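Local coordinates for protein pullulanase (Klebsiella oxytoca, PDB 2YOC) that hydrolyses alpha-1,6-glucosidic linkages in pullulan and related alpha-dextrins, at residues Ser423-Thr428 against Gly883-Arg888; Gln485-Leu490 against Ser510-Val515; Glu492-Val497 against Val537-Ser542; Gln521-Asp526 against Val900-Ile905. All coordinates share one frame; numbering follows the deposited sequence.

In the fold
All four contacts lie on the same side of the chain's centre. Interaction 1 is buried and joins chain that follows the first and last strands of the closed eight-stranded barrel. It rests on an indole over an arginine chain. Interactions 2 and 3 lie within the pullulanase Ins domain and share helix 487-493. Interaction 2 is partly buried and combines two backbone bonds with apolar packing. Interaction 3 is a surface contact with one weak amide bond, beside a calcium ion. Interaction 4 is partly buried and ties the Ins domain to the pullulanase-type C-terminal region through a carboxylate and a selenomethionine. Trp885 of interaction 1 bonds to Val900 of interaction 4.

Interaction 1. Residues Ser423-Thr428 against Gly883-Arg888; sequences SAWDQT and GDWFNR
Trp425 lays one face of its indole over the aliphatic chain of Arg888, forming a CH-pi contact. The setting is the (beta/alpha)8 (TIM) barrel, whose eight parallel strands close on themselves. Segment 423-428 comes after its first strand, 413-417, and segment 883-888 after its last, 860-864. The two side chains cross at about a right angle. Arg888 is extended from CG to NE and runs across the ring. Its CG lies 3.4 Å from the centroid of the five-membered ring of Trp425, 7° off the ring normal. Its CD stands 3.6 Å above the Trp425 ring plane, over the centre. The guanidinium then stands nearly on edge to the indole, with the planes 84° apart. Arg888 CZ is 5.3 Å from the six-membered ring centroid of Trp425, so any cation-pi attraction is weak at most. The charge is engaged elsewhere, since NH1 forms a salt bridge with Asp895.

The indole edge makes the polar contact. Trp425 NE1 donates to Asp884 O at 2.9 Å, with an N-H...O angle of 135°. The oxygen lies near the indole plane, while the donor stands above the carbonyl plane. Farther round the rim, Trp425 CH2 meets Trp885 CE3 at 3.9 Å, and these two side chains cross obliquely. Trp885 NE1 bonds to Val900 O, and its ring packs against helices 512-520 and 529-537. Asp884 OD1 forms a salt bridge with Arg420, and the same oxygen lies 3.5 Å from Ala424 CB.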
loop_
_atom_site.group_PDB
_atom_site.type_symbol
_atom_site.label_atom_id
_atom_site.label_comp_id
_atom_site.label_asym_id
_atom_site.label_seq_id
_atom_site.Cartn_x
_atom_site.Cartn_y
_atom_site.Cartn_z
ATOM N N SER B 423 -5.485 -8.052 -50.421
ATOM C CA SER B 423 -5.296 -8.116 -51.874
ATOM C C SER B 423 -5.389 -6.823 -52.711
ATOM O O SER B 423 -5.234 -6.920 -53.924
ATOM C CB SER B 423 -6.244 -9.152 -52.457
ATOM O OG SER B 423 -7.586 -8.839 -52.121
ATOM N N ALA B 424 -5.632 -5.640 -52.108
ATOM C CA ALA B 424 -5.755 -4.393 -52.877
ATOM C C ALA B 424 -4.497 -4.014 -53.660
ATOM O O ALA B 424 -4.607 -3.493 -54.783
ATOM C CB ALA B 424 -6.163 -3.235 -51.981
ATOM N N TRP B 425 -3.310 -4.286 -53.074
ATOM C CA TRP B 425 -2.033 -3.942 -53.693
ATOM C C TRP B 425 -1.277 -5.132 -54.293
ATOM O O TRP B 425 -0.275 -4.919 -54.977
ATOM C CB TRP B 425 -1.138 -3.168 -52.704
ATOM C CG TRP B 425 -1.722 -1.889 -52.182
ATOM C CD1 TRP B 425 -2.519 -1.730 -51.085
ATOM C CD2 TRP B 425 -1.481 -0.586 -52.695
ATOM N NE1 TRP B 425 -2.820 -0.402 -50.908
ATOM C CE2 TRP B 425 -2.220 0.324 -51.899
ATOM C CE3 TRP B 425 -0.769 -0.097 -53.797
ATOM C CZ2 TRP B 425 -2.236 1.704 -52.153
ATOM C CZ3 TRP B 425 -0.794 1.265 -54.052
ATOM C CH2 TRP B 425 -1.503 2.153 -53.224
ATOM N N ASP B 426 -1.718 -6.369 -54.036
ATOM C CA ASP B 426 -0.989 -7.518 -54.559
ATOM C C ASP B 426 -1.232 -7.810 -56.035
ATOM O O ASP B 426 -2.287 -8.322 -56.424
ATOM C CB ASP B 426 -1.122 -8.758 -53.669
ATOM C CG ASP B 426 -0.067 -9.822 -53.948
ATOM O OD1 ASP B 426 0.839 -9.567 -54.786
ATOM O OD2 ASP B 426 -0.126 -10.900 -53.310
ATOM N N GLN B 427 -0.212 -7.510 -56.842
ATOM C CA GLN B 427 -0.210 -7.681 -58.295
ATOM C C GLN B 427 -0.308 -9.145 -58.719
ATOM O O GLN B 427 -0.911 -9.437 -59.762
ATOM C CB GLN B 427 1.018 -6.997 -58.926
ATOM C CG GLN B 427 1.078 -5.493 -58.669
ATOM C CD GLN B 427 -0.062 -4.719 -59.312
ATOM O OE1 GLN B 427 -0.418 -4.927 -60.490
ATOM N NE2 GLN B 427 -0.634 -3.780 -58.559
ATOM N N THR B 428 0.235 -10.070 -57.893
ATOM C CA THR B 428 0.202 -11.506 -58.182
ATOM C C THR B 428 -1.201 -12.087 -58.036
ATOM O O THR B 428 -1.416 -13.271 -58.348
ATOM C CB THR B 428 1.269 -12.263 -57.390
ATOM O OG1 THR B 428 1.131 -11.969 -56.002
ATOM C CG2 THR B 428 2.664 -11.944 -57.844
ATOM N N GLY B 883 -8.331 4.894 -46.709
ATOM C CA GLY B 883 -8.236 4.145 -47.955
ATOM C C GLY B 883 -7.060 3.228 -48.164
ATOM O O GLY B 883 -6.333 2.899 -47.228
ATOM N N ASP B 884 -6.897 2.802 -49.423
ATOM C CA ASP B 884 -5.828 1.914 -49.864
ATOM C C ASP B 884 -4.454 2.537 -49.579
ATOM O O ASP B 884 -3.529 1.813 -49.208
ATOM C CB ASP B 884 -5.966 1.606 -51.369
ATOM C CG ASP B 884 -7.189 0.799 -51.780
ATOM O OD1 ASP B 884 -7.560 -0.140 -51.040
ATOM O OD2 ASP B 884 -7.736 1.068 -52.883
ATOM N N TRP B 885 -4.336 3.882 -49.731
ATOM C CA TRP B 885 -3.090 4.607 -49.514
ATOM C C TRP B 885 -2.429 4.365 -48.161
ATOM O O TRP B 885 -1.332 3.810 -48.122
ATOM C CB TRP B 885 -3.250 6.099 -49.779
ATOM C CG TRP B 885 -1.935 6.795 -50.022
ATOM C CD1 TRP B 885 -1.287 7.650 -49.180
ATOM C CD2 TRP B 885 -1.095 6.656 -51.179
ATOM N NE1 TRP B 885 -0.104 8.069 -49.750
ATOM C CE2 TRP B 885 0.030 7.488 -50.982
ATOM C CE3 TRP B 885 -1.192 5.914 -52.374
ATOM C CZ2 TRP B 885 1.052 7.592 -51.925
ATOM C CZ3 TRP B 885 -0.186 6.031 -53.317
ATOM C CH2 TRP B 885 0.925 6.854 -53.085
ATOM N N PHE B 886 -3.082 4.765 -47.064
ATOM C CA PHE B 886 -2.502 4.625 -45.729
ATOM C C PHE B 886 -2.475 3.218 -45.149
ATOM O O PHE B 886 -1.518 2.864 -44.467
ATOM C CB PHE B 886 -3.092 5.651 -44.754
ATOM C CG PHE B 886 -2.678 7.058 -45.095
ATOM C CD1 PHE B 886 -1.466 7.573 -44.644
ATOM C CD2 PHE B 886 -3.474 7.855 -45.908
ATOM C CE1 PHE B 886 -1.067 8.875 -44.987
ATOM C CE2 PHE B 886 -3.074 9.152 -46.259
ATOM C CZ PHE B 886 -1.873 9.655 -45.792
ATOM N N ASN B 887 -3.493 2.410 -45.456
ATOM C CA ASN B 887 -3.649 1.043 -44.967
ATOM C C ASN B 887 -2.975 0.003 -45.861
ATOM O O ASN B 887 -3.318 -1.176 -45.824
ATOM C CB ASN B 887 -5.131 0.754 -44.820
ATOM C CG ASN B 887 -5.745 1.419 -43.641
ATOM O OD1 ASN B 887 -5.757 0.873 -42.528
ATOM N ND2 ASN B 887 -6.355 2.556 -43.881
ATOM N N ARG B 888 -2.003 0.435 -46.636
ATOM C CA ARG B 888 -1.276 -0.395 -47.580
ATOM C C ARG B 888 -0.344 -1.376 -46.901
ATOM O O ARG B 888 0.430 -0.996 -46.012
ATOM C CB ARG B 888 -0.497 0.506 -48.551
ATOM C CG ARG B 888 0.381 -0.225 -49.530
ATOM C CD ARG B 888 1.092 0.738 -50.431
ATOM N NE ARG B 888 2.042 0.031 -51.282
ATOM C CZ ARG B 888 3.346 -0.051 -51.043
ATOM N NH1 ARG B 888 3.876 0.564 -49.986
ATOM N NH2 ARG B 888 4.135 -0.738 -51.862
#

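Interaction 2. Residues Gln485-Leu490 against Ser510-Val515; sequences QPFSRL and STVEEV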
loop_
_atom_site.group_PDB
_atom_site.type_symbol
_atom_site.label_atom_id
_atom_site.label_comp_id
_atom_site.label_asym_id
_atom_site.label_seq_id
_atom_site.Cartn_x
_atom_site.Cartn_y
_atom_site.Cartn_z
ATOM N N GLN B 485 -7.563 3.421 -60.567
ATOM C CA GLN B 485 -8.244 3.953 -61.746
ATOM C C GLN B 485 -7.880 5.403 -62.110
ATOM O O GLN B 485 -7.408 6.143 -61.238
ATOM C CB GLN B 485 -9.764 3.809 -61.545
ATOM C CG GLN B 485 -10.201 2.356 -61.354
ATOM C CD GLN B 485 -11.621 2.235 -60.890
ATOM O OE1 GLN B 485 -12.009 2.688 -59.803
ATOM N NE2 GLN B 485 -12.421 1.580 -61.694
ATOM N N PRO B 486 -8.127 5.843 -63.382
ATOM C CA PRO B 486 -7.822 7.237 -63.761
ATOM C C PRO B 486 -8.449 8.303 -62.884
ATOM O O PRO B 486 -9.547 8.112 -62.371
ATOM C CB PRO B 486 -8.386 7.352 -65.184
ATOM C CG PRO B 486 -9.315 6.184 -65.341
ATOM C CD PRO B 486 -8.672 5.101 -64.537
ATOM N N PHE B 487 -7.761 9.448 -62.767
ATOM C CA PHE B 487 -8.212 10.606 -61.995
ATOM C C PHE B 487 -9.549 11.119 -62.510
ATOM O O PHE B 487 -10.356 11.609 -61.720
ATOM C CB PHE B 487 -7.167 11.734 -61.997
ATOM C CG PHE B 487 -7.275 12.644 -60.793
ATOM C CD1 PHE B 487 -8.226 13.657 -60.748
ATOM C CD2 PHE B 487 -6.437 12.480 -59.698
ATOM C CE1 PHE B 487 -8.337 14.489 -59.629
ATOM C CE2 PHE B 487 -6.536 13.327 -58.587
ATOM C CZ PHE B 487 -7.485 14.328 -58.563
ATOM N N SER B 488 -9.786 10.989 -63.831
ATOM C CA SER B 488 -11.043 11.375 -64.467
ATOM C C SER B 488 -12.229 10.663 -63.761
ATOM O O SER B 488 -13.192 11.346 -63.385
ATOM C CB SER B 488 -11.011 11.034 -65.954
ATOM O OG SER B 488 -10.749 9.654 -66.153
ATOM N N ARG B 489 -12.109 9.320 -63.494
ATOM C CA ARG B 489 -13.141 8.536 -62.792
ATOM C C ARG B 489 -13.509 9.173 -61.450
ATOM O O ARG B 489 -14.699 9.288 -61.134
ATOM C CB ARG B 489 -12.747 7.048 -62.625
ATOM C CG ARG B 489 -13.892 6.209 -62.032
ATOM C CD ARG B 489 -13.818 4.711 -62.275
ATOM N NE ARG B 489 -14.841 3.981 -61.512
ATOM C CZ ARG B 489 -15.773 3.179 -62.038
ATOM N NH1 ARG B 489 -15.812 2.960 -63.346
ATOM N NH2 ARG B 489 -16.645 2.559 -61.252
ATOM N N LEU B 490 -12.489 9.626 -60.694
ATOM C CA LEU B 490 -12.686 10.260 -59.400
ATOM C C LEU B 490 -13.583 11.467 -59.502
ATOM O O LEU B 490 -14.487 11.599 -58.689
ATOM C CB LEU B 490 -11.347 10.604 -58.713
ATOM C CG LEU B 490 -11.402 11.406 -57.383
ATOM C CD1 LEU B 490 -12.154 10.666 -56.274
ATOM C CD2 LEU B 490 -10.018 11.740 -56.906
ATOM N N SER B 510 -3.489 10.580 -66.026
ATOM C CA SER B 510 -2.858 9.859 -64.917
ATOM C C SER B 510 -3.893 9.357 -63.878
ATOM O O SER B 510 -4.942 9.995 -63.702
ATOM C CB SER B 510 -1.792 10.737 -64.257
ATOM O OG SER B 510 -2.213 12.082 -64.078
ATOM N N THR B 511 -3.582 8.206 -63.202
ATOM C CA THR B 511 -4.427 7.572 -62.173
ATOM C C THR B 511 -4.343 8.309 -60.838
ATOM O O THR B 511 -3.453 9.142 -60.654
ATOM C CB THR B 511 -4.125 6.073 -62.026
ATOM O OG1 THR B 511 -2.844 5.894 -61.435
ATOM C CG2 THR B 511 -4.245 5.302 -63.335
ATOM N N VAL B 512 -5.265 8.003 -59.905
ATOM C CA VAL B 512 -5.290 8.645 -58.585
ATOM C C VAL B 512 -4.053 8.221 -57.774
ATOM O O VAL B 512 -3.462 9.049 -57.075
ATOM C CB VAL B 512 -6.625 8.454 -57.823
ATOM C CG1 VAL B 512 -6.728 9.426 -56.652
ATOM C CG2 VAL B 512 -7.829 8.615 -58.753
ATOM N N GLU B 513 -3.626 6.949 -57.948
ATOM C CA GLU B 513 -2.413 6.355 -57.373
ATOM C C GLU B 513 -1.229 7.237 -57.805
ATOM O O GLU B 513 -0.515 7.765 -56.938
ATOM C CB GLU B 513 -2.234 4.927 -57.928
ATOM C CG GLU B 513 -1.206 4.049 -57.230
ATOM C CD GLU B 513 -1.203 2.615 -57.734
ATOM O OE1 GLU B 513 -2.136 1.856 -57.382
ATOM O OE2 GLU B 513 -0.275 2.252 -58.493
ATOM N N GLU B 514 -1.093 7.465 -59.150
ATOM C CA GLU B 514 -0.055 8.290 -59.780
ATOM C C GLU B 514 0.026 9.677 -59.124
ATOM O O GLU B 514 1.050 10.020 -58.526
ATOM C CB GLU B 514 -0.303 8.424 -61.295
ATOM C CG GLU B 514 0.104 7.226 -62.133
ATOM C CD GLU B 514 -0.249 7.360 -63.606
ATOM O OE1 GLU B 514 0.412 8.160 -64.309
ATOM O OE2 GLU B 514 -1.194 6.672 -64.060
ATOM N N VAL B 515 -1.084 10.434 -59.186
ATOM C CA VAL B 515 -1.229 11.783 -58.627
ATOM C C VAL B 515 -0.811 11.820 -57.160
ATOM O O VAL B 515 -0.105 12.744 -56.764
ATOM C CB VAL B 515 -2.657 12.346 -58.859
ATOM C CG1 VAL B 515 -2.852 13.697 -58.177
ATOM C CG2 VAL B 515 -2.963 12.446 -60.348
#
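The ring of Phe487 packs on both methyls of Val515, in the first turn of helix 512-520. CB comes first and lies 3.3 Å from Ser510 O. CG is anti to the backbone N (chi1 -155°), which carries it toward Val515. Farther out, CD2 meets Val515 CG2 at 3.5 Å. Next along that side, CE2 meets Val515 CG1 at 3.7 Å. The two side chains cross at about a right angle. Leu490 CD2 covers one face of the Phe487 ring, offset toward the rim, and also lies 4.0 Å from Val512 CG1.

A single beta bridge pairs Pro486 with Thr511. Phe487 N donates to Ser510 O at 3.0 Å, and Val512 N donates to Gln485 O at 3.1 Å. Thr511 and Glu514 form a capping box at the start of helix 512-520. Thr511 OG1 accepts from Glu514 N, and Glu514 OE2 accepts from Thr511 N.

The contact belongs to a small helical cluster in the pullulanase Ins domain. Phe487 and Val515 both rest on Leu533 of helix 529-537, and Val497 of helix 495-498 covers Phe487 and Leu490.

Interaction 3. Residues Glu492-Val497 against Val537-Ser542; sequences EVNSAV and VAQTDS. With CA (calcium ion), chain L.
Asn494, where helix 487-493 ends, faces Thr540, the last residue of a type I turn from Val537, with their CA atoms 6.5 Å apart. Two contacts meet on Thr540. Val493 CG2 meets Thr540 at CB, 3.7 Å away. The methyl CG2 of Thr540 packs against the amide of Asn494, with ND2 at 3.5 Å. Asn494 CG is anti to its backbone N (chi1 -151°), which sets CG against that methyl.

Beside this, the amides of Asn494 and Gln539 meet. The two side chains cross at about a right angle, and their amide planes are 46° apart. Asn494 ND2 donates to Gln539 OE1 at 3.4 Å, a weak bond with an N-H...O angle of 142°. Asn494 OD1 also lies near Gln539 OE1, but both are acceptors and form no bond. Asn494 OD1 instead accepts a weak capping bond from Ala496 N at 3.3 Å, Asn494 being the N-cap of the weakly bonded helix 495-498.

The turn is part of a calcium site in the pullulanase Ins domain. Ala538 O binds the calcium ion at 2.8 Å, and Asp541 OD1 binds it at 2.6 Å. The metal lies beyond the turn from segment 492-497, and the side chain of Asp541 starts away from that segment. Within the turn, Val537 O accepts from both Thr540 N and Thr540 OG1, which reach it from the same face of its plane. Helix 487-493 packs on this region as well, with Leu490 touching Thr540. Ala538 and Asp541 both touch Asp881, and Ser542 N bonds to Asp482 OD1.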
loop_
_atom_site.group_PDB
_atom_site.type_symbol
_atom_site.label_atom_id
_atom_site.label_comp_id
_atom_site.label_asym_id
_atom_site.label_seq_id
_atom_site.Cartn_x
_atom_site.Cartn_y
_atom_site.Cartn_z
ATOM N N GLU B 492 -15.794 12.164 -61.991
ATOM C CA GLU B 492 -17.112 11.721 -62.463
ATOM C C GLU B 492 -18.005 11.317 -61.294
ATOM O O GLU B 492 -19.138 11.802 -61.195
ATOM C CB GLU B 492 -16.996 10.574 -63.475
ATOM C CG GLU B 492 -16.948 11.037 -64.921
ATOM C CD GLU B 492 -15.567 11.108 -65.546
ATOM O OE1 GLU B 492 -14.916 10.046 -65.691
ATOM O OE2 GLU B 492 -15.144 12.228 -65.917
ATOM N N VAL B 493 -17.475 10.473 -60.389
ATOM C CA VAL B 493 -18.202 10.020 -59.200
ATOM C C VAL B 493 -18.262 11.102 -58.094
ATOM O O VAL B 493 -19.329 11.341 -57.522
ATOM C CB VAL B 493 -17.765 8.617 -58.681
ATOM C CG1 VAL B 493 -17.741 7.590 -59.811
ATOM C CG2 VAL B 493 -16.414 8.663 -57.986
ATOM N N ASN B 494 -17.133 11.770 -57.823
ATOM C CA ASN B 494 -17.045 12.779 -56.780
ATOM C C ASN B 494 -17.191 14.196 -57.308
ATOM O O ASN B 494 -16.290 14.736 -57.972
ATOM C CB ASN B 494 -15.747 12.614 -56.012
ATOM C CG ASN B 494 -15.799 13.069 -54.581
ATOM O OD1 ASN B 494 -16.496 14.030 -54.213
ATOM N ND2 ASN B 494 -15.024 12.393 -53.748
ATOM N N SER B 495 -18.340 14.801 -56.999
ATOM C CA SER B 495 -18.650 16.174 -57.388
ATOM C C SER B 495 -17.628 17.136 -56.767
ATOM O O SER B 495 -17.077 17.970 -57.488
ATOM C CB SER B 495 -20.064 16.538 -56.954
ATOM O OG SER B 495 -20.326 16.131 -55.622
ATOM N N ALA B 496 -17.316 16.947 -55.453
ATOM C CA ALA B 496 -16.376 17.737 -54.641
ATOM C C ALA B 496 -14.972 17.919 -55.235
ATOM O O ALA B 496 -14.394 19.000 -55.089
ATOM C CB ALA B 496 -16.272 17.148 -53.247
ATOM N N VAL B 497 -14.428 16.874 -55.898
ATOM C CA VAL B 497 -13.089 16.881 -56.518
ATOM C C VAL B 497 -12.996 17.887 -57.681
ATOM O O VAL B 497 -11.961 18.546 -57.857
ATOM C CB VAL B 497 -12.624 15.442 -56.869
ATOM C CG1 VAL B 497 -11.268 15.419 -57.579
ATOM C CG2 VAL B 497 -12.565 14.593 -55.610
ATOM N N VAL B 537 -10.999 11.247 -51.867
ATOM C CA VAL B 537 -11.008 9.903 -52.462
ATOM C C VAL B 537 -11.843 8.967 -51.613
ATOM O O VAL B 537 -12.686 8.236 -52.136
ATOM C CB VAL B 537 -9.589 9.334 -52.662
ATOM C CG1 VAL B 537 -9.640 7.920 -53.240
ATOM C CG2 VAL B 537 -8.770 10.248 -53.557
ATOM N N ALA B 538 -11.615 9.039 -50.296
ATOM C CA ALA B 538 -12.210 8.248 -49.239
ATOM C C ALA B 538 -13.731 8.236 -49.186
ATOM O O ALA B 538 -14.301 7.300 -48.616
ATOM C CB ALA B 538 -11.637 8.677 -47.897
ATOM N N GLN B 539 -14.389 9.266 -49.752
ATOM C CA GLN B 539 -15.850 9.396 -49.795
ATOM C C GLN B 539 -16.455 8.510 -50.888
ATOM O O GLN B 539 -17.608 8.116 -50.782
ATOM C CB GLN B 539 -16.241 10.831 -50.105
ATOM C CG GLN B 539 -15.660 11.884 -49.183
ATOM C CD GLN B 539 -15.847 13.276 -49.748
ATOM O OE1 GLN B 539 -16.434 13.502 -50.830
ATOM N NE2 GLN B 539 -15.339 14.248 -49.021
ATOM N N THR B 540 -15.697 8.243 -51.952
ATOM C CA THR B 540 -16.136 7.460 -53.100
ATOM C C THR B 540 -15.306 6.183 -53.313
ATOM O O THR B 540 -15.367 5.578 -54.398
ATOM C CB THR B 540 -16.086 8.344 -54.344
ATOM O OG1 THR B 540 -14.720 8.685 -54.643
ATOM C CG2 THR B 540 -16.966 9.577 -54.213
ATOM N N ASP B 541 -14.503 5.791 -52.295
ATOM C CA ASP B 541 -13.684 4.586 -52.401
ATOM C C ASP B 541 -14.478 3.311 -52.001
ATOM O O ASP B 541 -15.685 3.379 -51.687
ATOM C CB ASP B 541 -12.305 4.744 -51.690
ATOM C CG ASP B 541 -12.244 4.769 -50.153
ATOM O OD1 ASP B 541 -13.315 4.661 -49.498
ATOM O OD2 ASP B 541 -11.124 4.918 -49.605
ATOM N N SER B 542 -13.799 2.155 -52.067
ATOM C CA SER B 542 -14.315 0.842 -51.707
ATOM C C SER B 542 -13.773 0.453 -50.308
ATOM O O SER B 542 -14.053 -0.647 -49.778
ATOM C CB SER B 542 -13.874 -0.168 -52.758
ATOM O OG SER B 542 -14.454 0.105 -54.022
HETATM CA CA CA L . -15.438 4.879 -47.928
#

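Interaction 4. Residues Gln521-Asp526 against Val900-Ile905; sequences QSDSQD and VGMPRI
Asp523 turns its carboxylate onto the backbone of Gly901 and Met902, joining two irregular loops. The loop of segment 521-526 connects helices 512-520 and 529-537 in the pullulanase Ins domain. Segment 900-905 leads into helix 905-908 and lies in the pullulanase-type C-terminal region.

The polar contact is a single weak hydrogen bond. Met902 N donates to Asp523 OD2 at 2.9 Å, but the N-H...O angle is only 123°. Asp523 CG is anti to its backbone N (chi1 -177°), which carries it away from that N toward the Gly901-Met902 backbone. The other oxygen, OD1, accepts weakly from Val530 N of helix 529-537. The carboxylate thus reaches both the C-terminal region and the next helix of the Ins domain.

The same oxygen that takes the Met902 bond also lies beside two carbons. Asp523 OD2 is 3.3 Å from Gly901 CA and 3.4 Å from Met902 CG. Gly901 has phi 142°, a positive value that glycine adopts readily.

Van der Waals packing carries the rest. Met902 is a selenomethionine, and its chain bends at both chi2 and chi3. Its CG passes Ser524 O at 3.5 Å. Tyr912 and Lys919 of helix 912-919 and the loop residue Pro528 also touch this side chain. Gln525 meets it with the base of its own chain, while its amide turns to helix 912-919, where OE1 bonds to Thr916 OG1. At the end of the bent chain, Met902 CE rests 3.7 Å from Gln525 CB.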
loop_
_atom_site.group_PDB
_atom_site.type_symbol
_atom_site.label_atom_id
_atom_site.label_comp_id
_atom_site.label_asym_id
_atom_site.label_seq_id
_atom_site.Cartn_x
_atom_site.Cartn_y
_atom_site.Cartn_z
ATOM N N GLN B 521 6.232 14.316 -53.022
ATOM C CA GLN B 521 7.377 15.179 -53.300
ATOM C C GLN B 521 7.367 16.514 -52.516
ATOM O O GLN B 521 8.388 16.878 -51.939
ATOM C CB GLN B 521 7.498 15.408 -54.809
ATOM C CG GLN B 521 8.905 15.152 -55.349
ATOM C CD GLN B 521 9.798 16.383 -55.387
ATOM O OE1 GLN B 521 9.627 17.359 -54.639
ATOM N NE2 GLN B 521 10.808 16.343 -56.248
ATOM N N SER B 522 6.223 17.210 -52.456
ATOM C CA SER B 522 6.125 18.459 -51.700
ATOM C C SER B 522 5.260 18.360 -50.426
ATOM O O SER B 522 4.917 19.387 -49.824
ATOM C CB SER B 522 5.700 19.616 -52.598
ATOM O OG SER B 522 4.547 19.301 -53.361
ATOM N N ASP B 523 4.940 17.125 -49.988
ATOM C CA ASP B 523 4.164 16.929 -48.764
ATOM C C ASP B 523 5.043 17.236 -47.549
ATOM O O ASP B 523 6.178 16.763 -47.481
ATOM C CB ASP B 523 3.567 15.495 -48.683
ATOM C CG ASP B 523 2.682 15.259 -47.459
ATOM O OD1 ASP B 523 1.491 15.647 -47.498
ATOM O OD2 ASP B 523 3.190 14.708 -46.452
ATOM N N SER B 524 4.522 18.040 -46.616
ATOM C CA SER B 524 5.195 18.447 -45.373
ATOM C C SER B 524 4.123 18.797 -44.356
ATOM O O SER B 524 2.962 18.911 -44.742
ATOM C CB SER B 524 6.125 19.649 -45.617
ATOM O OG SER B 524 5.527 20.940 -45.554
ATOM N N GLN B 525 4.485 19.008 -43.075
ATOM C CA GLN B 525 3.480 19.387 -42.078
ATOM C C GLN B 525 2.729 20.698 -42.447
ATOM O O GLN B 525 1.530 20.819 -42.183
ATOM C CB GLN B 525 4.052 19.388 -40.647
ATOM C CG GLN B 525 4.891 20.599 -40.257
ATOM C CD GLN B 525 5.103 20.662 -38.767
ATOM O OE1 GLN B 525 6.195 20.383 -38.276
ATOM N NE2 GLN B 525 4.069 21.035 -38.010
ATOM N N ASP B 526 3.432 21.639 -43.110
ATOM C CA ASP B 526 2.885 22.928 -43.571
ATOM C C ASP B 526 2.083 22.786 -44.905
ATOM O O ASP B 526 1.215 23.616 -45.190
ATOM C CB ASP B 526 3.993 24.004 -43.682
ATOM C CG ASP B 526 4.932 24.088 -42.484
ATOM O OD1 ASP B 526 4.511 24.640 -41.428
ATOM O OD2 ASP B 526 6.091 23.612 -42.604
ATOM N N VAL B 900 4.619 8.215 -46.319
ATOM C CA VAL B 900 3.908 8.201 -47.592
ATOM C C VAL B 900 2.970 9.397 -47.642
ATOM O O VAL B 900 2.164 9.512 -48.563
ATOM C CB VAL B 900 3.182 6.856 -47.853
ATOM C CG1 VAL B 900 4.180 5.719 -48.021
ATOM C CG2 VAL B 900 2.156 6.531 -46.759
ATOM N N GLY B 901 3.102 10.274 -46.647
ATOM C CA GLY B 901 2.308 11.489 -46.511
ATOM C C GLY B 901 1.940 11.815 -45.080
ATOM O O GLY B 901 2.078 10.974 -44.188
HETATM N N MSE B 902 1.473 13.043 -44.850
HETATM C CA MSE B 902 1.030 13.441 -43.521
HETATM C C MSE B 902 -0.323 12.768 -43.285
HETATM O O MSE B 902 -1.131 12.748 -44.208
HETATM C CB MSE B 902 0.897 14.978 -43.392
HETATM C CG MSE B 902 2.223 15.741 -43.408
HETATM SE SE MSE B 902 3.634 15.069 -42.212
HETATM C CE MSE B 902 3.038 15.802 -40.516
ATOM N N PRO B 903 -0.593 12.169 -42.106
ATOM C CA PRO B 903 -1.903 11.512 -41.895
ATOM C C PRO B 903 -3.072 12.507 -41.788
ATOM O O PRO B 903 -2.835 13.722 -41.822
ATOM C CB PRO B 903 -1.686 10.724 -40.609
ATOM C CG PRO B 903 -0.642 11.467 -39.872
ATOM C CD PRO B 903 0.257 12.087 -40.898
ATOM N N ARG B 904 -4.330 12.008 -41.669
ATOM C CA ARG B 904 -5.519 12.870 -41.592
ATOM C C ARG B 904 -5.487 13.997 -40.539
ATOM O O ARG B 904 -5.438 13.719 -39.338
ATOM C CB ARG B 904 -6.813 12.039 -41.492
ATOM C CG ARG B 904 -7.477 11.717 -42.796
ATOM C CD ARG B 904 -8.850 12.365 -42.829
ATOM N NE ARG B 904 -9.773 11.727 -43.764
ATOM C CZ ARG B 904 -11.072 12.000 -43.836
ATOM N NH1 ARG B 904 -11.611 12.915 -43.034
ATOM N NH2 ARG B 904 -11.839 11.385 -44.726
ATOM N N ILE B 905 -5.502 15.269 -41.021
ATOM C CA ILE B 905 -5.504 16.529 -40.244
ATOM C C ILE B 905 -6.520 16.532 -39.133
ATOM O O ILE B 905 -6.232 17.005 -38.032
ATOM C CB ILE B 905 -5.754 17.808 -41.088
ATOM C CG1 ILE B 905 -6.460 17.564 -42.460
ATOM C CG2 ILE B 905 -4.499 18.644 -41.202
ATOM C CD1 ILE B 905 -7.868 16.639 -42.556
#